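Local atomic coordinates of metallo-beta-lactamase (Simiduia agarivorans, PDB entry 6MFI), a protein that probably hydrolyses the beta-lactam ring of antibiotics as a subclass B3 metallo-beta-lactamase, using a pair of zinc ions. Residues A128-S133 and P159-G164; C37-A42 and Q258-L263. One frame throughout, in Å; residues are numbered along the deposited sequence.

Contact 1. Residues A128-S133 and P159-G164; sequences ATLYAS and PVARVG
Leu130 on strand 129-132 meets Ala161, Arg162 and Val163 where strand 163-166 joins as an edge strand of the seven-stranded mixed sheet in the alpha-beta/beta-alpha fold of metallo-beta-lactamases. One direct backbone hydrogen bond ties the segments, from Gly164 N to Leu130 O at 2.8 Å (N-H...O 154°). The same oxygen has Val163 CA 3.4 Å away in a CA-H...O contact. On the N side of Leu130, water 1 spans the segments, accepting from Leu130 N at 2.7 Å and donating to Arg162 O; farther along, Ala132 pairs with Gly165 and Val167. The apolar part centres on Leu130, whose chi1 of 168° sets CG beside its own carbonyl carbon. Its CD2 touches Ala161 CB at 3.8 Å and Val163 CG2 at 4.0 Å. The other branch of Val163, CG1, lies against Leu130 O and touches Ala132 CB at 4.2 Å. Met140 and Ala137 of helix 134-142 and Met119 of helix 119-126 pack round this cluster, while the Arg162 chain leads off to the surface. Leu130 CB also rests 3.4 Å from Arg162 O, the carbonyl oxygen that receives the bond from water 1.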
ATOM      1  N   ALA A 128     -14.359  -9.934  -5.403  1.00 12.00           N
ATOM      2  CA  ALA A 128     -14.214  -9.349  -4.080  1.00 12.53           C
ATOM      3  C   ALA A 128     -14.926  -8.002  -4.002  1.00 12.80           C
ATOM      4  O   ALA A 128     -15.168  -7.333  -5.010  1.00 12.47           O
ATOM      5  CB  ALA A 128     -12.736  -9.176  -3.733  1.00 12.25           C
ATOM      6  N   THR A 129     -15.268  -7.608  -2.779  1.00 13.78           N
ATOM      7  CA  THR A 129     -15.817  -6.282  -2.531  1.00 15.01           C
ATOM      8  C   THR A 129     -14.675  -5.334  -2.195  1.00 13.59           C
ATOM      9  O   THR A 129     -13.815  -5.652  -1.368  1.00 12.08           O
ATOM     10  CB  THR A 129     -16.845  -6.305  -1.398  1.00 17.70           C
ATOM     11  OG1 THR A 129     -16.609  -5.204  -0.512  1.00 19.32           O
ATOM     12  CG2 THR A 129     -16.760  -7.604  -0.620  1.00 18.10           C
ATOM     13  N   LEU A 130     -14.664  -4.176  -2.846  1.00 13.53           N
ATOM     14  CA  LEU A 130     -13.579  -3.214  -2.720  1.00 13.11           C
ATOM     15  C   LEU A 130     -13.962  -2.146  -1.704  1.00 13.50           C
ATOM     16  O   LEU A 130     -14.973  -1.457  -1.873  1.00 13.58           O
ATOM     17  CB  LEU A 130     -13.262  -2.588  -4.078  1.00 13.35           C
ATOM     18  CG  LEU A 130     -12.346  -1.368  -4.118  1.00 13.58           C
ATOM     19  CD1 LEU A 130     -10.976  -1.695  -3.544  1.00 13.63           C
ATOM     20  CD2 LEU A 130     -12.228  -0.884  -5.550  1.00 13.41           C
ATOM     21  N   TYR A 131     -13.160  -2.020  -0.651  1.00 14.38           N
ATOM     22  CA  TYR A 131     -13.347  -0.999   0.368  1.00 15.30           C
ATOM     23  C   TYR A 131     -12.362   0.138   0.135  1.00 14.06           C
ATOM     24  O   TYR A 131     -11.187  -0.096  -0.161  1.00 12.62           O
ATOM     25  CB  TYR A 131     -13.150  -1.579   1.771  1.00 17.33           C
ATOM     26  CG  TYR A 131     -14.219  -2.560   2.199  1.00 19.54           C
ATOM     27  CD1 TYR A 131     -14.154  -3.895   1.823  1.00 20.27           C
ATOM     28  CD2 TYR A 131     -15.291  -2.151   2.983  1.00 21.46           C
ATOM     29  CE1 TYR A 131     -15.125  -4.795   2.214  1.00 21.47           C
ATOM     30  CE2 TYR A 131     -16.269  -3.046   3.378  1.00 22.35           C
ATOM     31  CZ  TYR A 131     -16.181  -4.366   2.991  1.00 22.44           C
ATOM     32  OH  TYR A 131     -17.149  -5.263   3.379  1.00 23.81           O
ATOM     33  N   ALA A 132     -12.845   1.371   0.269  1.00 14.13           N
ATOM     34  CA  ALA A 132     -12.016   2.531  -0.018  1.00 13.54           C
ATOM     35  C   ALA A 132     -12.466   3.712   0.827  1.00 14.00           C
ATOM     36  O   ALA A 132     -13.642   3.834   1.173  1.00 14.87           O
ATOM     37  CB  ALA A 132     -12.067   2.901  -1.505  1.00 13.26           C
ATOM     38  N   SER A 133     -11.509   4.582   1.152  1.00 13.87           N
ATOM     39  CA  SER A 133     -11.829   5.832   1.817  1.00 14.71           C
ATOM     40  C   SER A 133     -12.680   6.703   0.892  1.00 14.49           C
ATOM     41  O   SER A 133     -12.675   6.516  -0.327  1.00 13.70           O
ATOM     42  CB  SER A 133     -10.546   6.563   2.214  1.00 14.86           C
ATOM     43  OG  SER A 133      -9.765   6.877   1.075  1.00 14.20           O
ATOM     44  N   PRO A 159      -9.283   2.006 -15.578  1.00 15.48           N
ATOM     45  CA  PRO A 159     -10.678   1.544 -15.574  1.00 15.65           C
ATOM     46  C   PRO A 159     -11.345   1.749 -14.221  1.00 14.60           C
ATOM     47  O   PRO A 159     -10.734   1.556 -13.168  1.00 13.97           O
ATOM     48  CB  PRO A 159     -10.558   0.057 -15.921  1.00 15.93           C
ATOM     49  CG  PRO A 159      -9.297  -0.041 -16.701  1.00 16.41           C
ATOM     50  CD  PRO A 159      -8.367   0.975 -16.105  1.00 16.17           C
ATOM     51  N   VAL A 160     -12.619   2.148 -14.263  1.00 13.97           N
ATOM     52  CA  VAL A 160     -13.360   2.415 -13.038  1.00 13.31           C
ATOM     53  C   VAL A 160     -13.655   1.107 -12.313  1.00 11.91           C
ATOM     54  O   VAL A 160     -13.845   0.050 -12.930  1.00 10.86           O
ATOM     55  CB  VAL A 160     -14.654   3.195 -13.340  1.00 13.96           C
ATOM     56  CG1 VAL A 160     -14.350   4.421 -14.189  1.00 14.60           C
ATOM     57  CG2 VAL A 160     -15.676   2.305 -14.036  1.00 14.04           C
ATOM     58  N   ALA A 161     -13.682   1.176 -10.986  1.00 12.25           N
ATOM     59  CA  ALA A 161     -13.909   0.016 -10.141  1.00 12.88           C
ATOM     60  C   ALA A 161     -15.178   0.207  -9.322  1.00 14.05           C
ATOM     61  O   ALA A 161     -15.686   1.322  -9.171  1.00 14.65           O
ATOM     62  CB  ALA A 161     -12.715  -0.239  -9.212  1.00 12.74           C
ATOM     63  N   ARG A 162     -15.686  -0.903  -8.790  1.00 14.33           N
ATOM     64  CA  ARG A 162     -16.911  -0.912  -7.997  1.00 15.02           C
ATOM     65  C   ARG A 162     -16.537  -0.949  -6.519  1.00 15.43           C
ATOM     66  O   ARG A 162     -16.024  -1.960  -6.026  1.00 15.58           O
ATOM     67  CB  ARG A 162     -17.789  -2.104  -8.369  1.00 15.36           C
ATOM     68  CG  ARG A 162     -18.202  -2.140  -9.830  1.00 15.41           C
ATOM     69  CD  ARG A 162     -18.746  -3.507 -10.212  1.00 15.20           C
ATOM     70  NE  ARG A 162     -19.978  -3.825  -9.495  1.00 15.50           N
ATOM     71  CZ  ARG A 162     -20.570  -5.013  -9.519  1.00 16.33           C
ATOM     72  NH1 ARG A 162     -20.044  -6.005 -10.224  1.00 16.19           N
ATOM     73  NH2 ARG A 162     -21.690  -5.212  -8.838  1.00 16.86           N
ATOM     74  N   VAL A 163     -16.799   0.147  -5.816  1.00 15.54           N
ATOM     75  CA  VAL A 163     -16.532   0.242  -4.386  1.00 15.44           C
ATOM     76  C   VAL A 163     -17.787  -0.167  -3.628  1.00 16.00           C
ATOM     77  O   VAL A 163     -18.870   0.390  -3.851  1.00 15.97           O
ATOM     78  CB  VAL A 163     -16.091   1.664  -4.003  1.00 15.84           C
ATOM     79  CG1 VAL A 163     -15.940   1.786  -2.495  1.00 16.13           C
ATOM     80  CG2 VAL A 163     -14.791   2.021  -4.705  1.00 15.89           C
ATOM     81  N   GLY A 164     -17.645  -1.139  -2.730  1.00 16.31           N
ATOM     82  CA  GLY A 164     -18.784  -1.664  -2.002  1.00 17.48           C
ATOM     83  C   GLY A 164     -18.907  -1.157  -0.581  1.00 18.56           C
ATOM     84  O   GLY A 164     -19.948  -1.336   0.058  1.00 19.90           O
TER
HETATM   85  O   HOH W   1     -16.813  -3.703  -4.334  1.00 12.74           O

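Contact 2. Residues C37-A42 and Q258-L263; sequences CADWDA and QMRQRL
Arg260, in the first turn of helix 259-265, faces the irregular loop 37-42 that follows helix 30-36, and the two backbones come nearest at Asp39 and Arg260, their CA atoms 6.7 Å apart. Gln258 holds the N-cap position of the one helix, and Cys37 is where the chain leaves the helical conformation of the other. Inside the loop, Asp41 folds back so that OD2 accepts from Ala38 N from above the carboxylate plane. The one direct hydrogen bond between the segments runs from Arg260 NE to Cys37 O, 2.8 Å long and nearly straight at 165°. It uses a lone pair of the carbonyl, with the oxygen in the guanidinium plane. Arg260 NH2 also bonds weakly to Val34 O. The Arg260 chain is extended from CG to NE, and its CD passes 3.7 Å from Asp39 N. Asp39 OD2 and Arg260 NH1 are 4.5 Å apart, beyond a salt bridge, and water 3 joins them, donating to OD2 and accepting from NH1. Asp39 OD1 is hydrogen-bonded by Ser255 OG, which also accepts from Trp40 N. A bend at chi2 (95°) turns CD of Gln261 back beside Asp39; as modelled its OE1 lies 3.0 Å from Asp39 OD1, two acceptors, so the amide orientation is doubtful. The disulfide Cys37-Cys62 ties the start of the loop to the chain at Cys62. The arginine thus grips a backbone carbonyl directly and the carboxylate through water, and its charge would be expected to favour the ionised form of Asp39.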
ATOM      1  N   CYS A  37      14.525  -8.911  -8.340  1.00 17.38           N
ATOM      2  CA  CYS A  37      14.069  -7.528  -8.317  1.00 17.37           C
ATOM      3  C   CYS A  37      15.146  -6.625  -7.732  1.00 18.43           C
ATOM      4  O   CYS A  37      15.875  -7.019  -6.816  1.00 19.57           O
ATOM      5  CB  CYS A  37      12.774  -7.396  -7.507  1.00 16.49           C
ATOM      6  SG  CYS A  37      11.431  -8.469  -8.082  1.00 16.54           S
ATOM      7  N   ALA A  38      15.234  -5.410  -8.263  1.00 17.64           N
ATOM      8  CA  ALA A  38      16.221  -4.426  -7.848  1.00 18.13           C
ATOM      9  C   ALA A  38      15.545  -3.302  -7.068  1.00 17.59           C
ATOM     10  O   ALA A  38      14.321  -3.262  -6.912  1.00 16.50           O
ATOM     11  CB  ALA A  38      16.974  -3.878  -9.063  1.00 18.91           C
ATOM     12  N   ASP A  39      16.364  -2.377  -6.574  1.00 18.29           N
ATOM     13  CA  ASP A  39      15.847  -1.225  -5.850  1.00 18.15           C
ATOM     14  C   ASP A  39      15.224  -0.231  -6.823  1.00 17.37           C
ATOM     15  O   ASP A  39      15.822   0.099  -7.852  1.00 17.72           O
ATOM     16  CB  ASP A  39      16.963  -0.556  -5.049  1.00 19.62           C
ATOM     17  CG  ASP A  39      17.120  -1.148  -3.663  1.00 20.69           C
ATOM     18  OD1 ASP A  39      16.090  -1.429  -3.014  1.00 20.18           O
ATOM     19  OD2 ASP A  39      18.273  -1.335  -3.220  1.00 21.78           O
ATOM     20  N   TRP A  40      14.024   0.243  -6.490  1.00 16.47           N
ATOM     21  CA  TRP A  40      13.284   1.190  -7.324  1.00 16.10           C
ATOM     22  C   TRP A  40      13.113   0.650  -8.742  1.00 16.09           C
ATOM     23  O   TRP A  40      13.396   1.325  -9.734  1.00 15.72           O
ATOM     24  CB  TRP A  40      13.966   2.559  -7.334  1.00 16.41           C
ATOM     25  CG  TRP A  40      14.078   3.185  -5.980  1.00 17.11           C
ATOM     26  CD1 TRP A  40      15.227   3.447  -5.291  1.00 18.49           C
ATOM     27  CD2 TRP A  40      13.002   3.650  -5.156  1.00 16.85           C
ATOM     28  NE1 TRP A  40      14.933   4.035  -4.085  1.00 19.07           N
ATOM     29  CE2 TRP A  40      13.573   4.173  -3.979  1.00 17.91           C
ATOM     30  CE3 TRP A  40      11.611   3.671  -5.297  1.00 15.81           C
ATOM     31  CZ2 TRP A  40      12.802   4.709  -2.949  1.00 17.66           C
ATOM     32  CZ3 TRP A  40      10.848   4.204  -4.275  1.00 16.03           C
ATOM     33  CH2 TRP A  40      11.445   4.715  -3.115  1.00 16.69           C
ATOM     34  N   ASP A  41      12.646  -0.592  -8.827  1.00 15.74           N
ATOM     35  CA  ASP A  41      12.491  -1.253 -10.112  1.00 16.45           C
ATOM     36  C   ASP A  41      11.281  -0.696 -10.859  1.00 16.75           C
ATOM     37  O   ASP A  41      10.509   0.116 -10.341  1.00 16.85           O
ATOM     38  CB  ASP A  41      12.351  -2.762  -9.918  1.00 16.63           C
ATOM     39  CG  ASP A  41      13.208  -3.556 -10.882  1.00 17.47           C
ATOM     40  OD1 ASP A  41      13.436  -3.072 -12.011  1.00 17.53           O
ATOM     41  OD2 ASP A  41      13.652  -4.662 -10.510  1.00 17.75           O
ATOM     42  N   ALA A  42      11.123  -1.146 -12.103  1.00 17.36           N
ATOM     43  CA  ALA A  42       9.987  -0.726 -12.911  1.00 17.43           C
ATOM     44  C   ALA A  42       8.682  -1.188 -12.272  1.00 16.59           C
ATOM     45  O   ALA A  42       8.612  -2.246 -11.642  1.00 17.16           O
ATOM     46  CB  ALA A  42      10.107  -1.280 -14.331  1.00 17.65           C
ATOM     47  N   GLN A 258      13.181   0.191   2.357  1.00 19.91           N
ATOM     48  CA  GLN A 258      14.382  -0.620   2.156  1.00 21.97           C
ATOM     49  C   GLN A 258      14.068  -2.106   2.299  1.00 21.91           C
ATOM     50  O   GLN A 258      14.824  -2.870   2.903  1.00 23.04           O
ATOM     51  CB  GLN A 258      15.499  -0.198   3.115  1.00 24.30           C
ATOM     52  CG  GLN A 258      15.852   1.279   3.034  1.00 25.37           C
ATOM     53  CD  GLN A 258      17.183   1.600   3.683  1.00 27.73           C
ATOM     54  OE1 GLN A 258      18.102   0.780   3.684  1.00 29.11           O
ATOM     55  NE2 GLN A 258      17.296   2.802   4.237  1.00 28.13           N
ATOM     56  N   MET A 259      12.928  -2.516   1.735  1.00 20.63           N
ATOM     57  CA  MET A 259      12.499  -3.909   1.838  1.00 20.30           C
ATOM     58  C   MET A 259      13.516  -4.852   1.209  1.00 20.27           C
ATOM     59  O   MET A 259      13.766  -5.943   1.734  1.00 20.48           O
ATOM     60  CB  MET A 259      11.132  -4.088   1.180  1.00 20.08           C
ATOM     61  CG  MET A 259      10.407  -5.355   1.595  1.00 21.20           C
ATOM     62  SD  MET A 259       8.786  -5.490   0.824  1.00 21.52           S
ATOM     63  CE  MET A 259       9.227  -6.251  -0.732  1.00 21.46           C
ATOM     64  N   ARG A 260      14.107  -4.452   0.082  1.00 20.67           N
ATOM     65  CA  ARG A 260      15.091  -5.308  -0.572  1.00 22.08           C
ATOM     66  C   ARG A 260      16.355  -5.440   0.269  1.00 23.86           C
ATOM     67  O   ARG A 260      16.923  -6.533   0.378  1.00 25.28           O
ATOM     68  CB  ARG A 260      15.428  -4.763  -1.959  1.00 22.20           C
ATOM     69  CG  ARG A 260      16.317  -5.686  -2.774  1.00 23.82           C
ATOM     70  CD  ARG A 260      16.791  -5.020  -4.053  1.00 24.55           C
ATOM     71  NE  ARG A 260      17.564  -5.938  -4.883  1.00 26.61           N
ATOM     72  CZ  ARG A 260      18.857  -6.193  -4.711  1.00 28.92           C
ATOM     73  NH1 ARG A 260      19.530  -5.596  -3.737  1.00 29.93           N
ATOM     74  NH2 ARG A 260      19.479  -7.045  -5.515  1.00 30.29           N
ATOM     75  N   GLN A 261      16.812  -4.339   0.870  1.00 23.92           N
ATOM     76  CA  GLN A 261      17.996  -4.409   1.719  1.00 26.17           C
ATOM     77  C   GLN A 261      17.729  -5.227   2.976  1.00 26.48           C
ATOM     78  O   GLN A 261      18.579  -6.019   3.398  1.00 28.16           O
ATOM     79  CB  GLN A 261      18.472  -3.002   2.080  1.00 26.91           C
ATOM     80  CG  GLN A 261      18.816  -2.141   0.875  1.00 27.37           C
ATOM     81  CD  GLN A 261      17.659  -1.268   0.429  1.00 25.91           C
ATOM     82  OE1 GLN A 261      16.651  -1.762  -0.081  1.00 24.46           O
ATOM     83  NE2 GLN A 261      17.801   0.040   0.612  1.00 26.22           N
ATOM     84  N   ARG A 262      16.552  -5.058   3.584  1.00 25.40           N
ATOM     85  CA  ARG A 262      16.213  -5.849   4.762  1.00 26.39           C
ATOM     86  C   ARG A 262      16.111  -7.331   4.423  1.00 27.53           C
ATOM     87  O   ARG A 262      16.465  -8.189   5.241  1.00 28.61           O
ATOM     88  CB  ARG A 262      14.905  -5.349   5.375  1.00 25.09           C
ATOM     89  CG  ARG A 262      14.985  -3.957   5.976  1.00 25.04           C
ATOM     90  CD  ARG A 262      13.646  -3.536   6.561  1.00 24.01           C
ATOM     91  NE  ARG A 262      12.636  -3.332   5.527  1.00 22.86           N
ATOM     92  CZ  ARG A 262      11.326  -3.426   5.731  1.00 22.33           C
ATOM     93  NH1 ARG A 262      10.860  -3.723   6.937  1.00 23.22           N
ATOM     94  NH2 ARG A 262      10.480  -3.224   4.730  1.00 20.91           N
ATOM     95  N   LEU A 263      15.628  -7.653   3.220  1.00 27.55           N
ATOM     96  CA  LEU A 263      15.546  -9.050   2.807  1.00 29.57           C
ATOM     97  C   LEU A 263      16.931  -9.637   2.558  1.00 34.19           C
ATOM     98  O   LEU A 263      17.191 -10.798   2.900  1.00 35.77           O
ATOM     99  CB  LEU A 263      14.682  -9.176   1.551  1.00 27.16           C
ATOM    100  CG  LEU A 263      13.164  -9.152   1.733  1.00 25.00           C
ATOM    101  CD1 LEU A 263      12.464  -9.264   0.387  1.00 23.72           C
ATOM    102  CD2 LEU A 263      12.716 -10.265   2.666  1.00 25.34           C
TER
HETATM  103  O   HOH W   2      18.197  -7.456  -8.665  1.00 24.06           O
HETATM  104  O   HOH W   3      19.113  -3.788  -1.933  1.00 22.83           O

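Contact 1 is partly buried and belongs to the sheet, whereas contact 2 lies at the surface and joins a loop to a helix start. They share no element: one couples strands 129-132 and 163-166, the other brings together parts of the chain from near its beginning and well toward its end, so that contact 1 is nested within the loop that contact 2 closes. Their centres are 29 Å apart, on opposite sides of the chain's centre. The chemistry follows the setting: aliphatic packing beside backbone pairing, with a water between backbone atoms, in contact 1; an arginine on a backbone carbonyl, and a water between arginine and carboxylate, in contact 2.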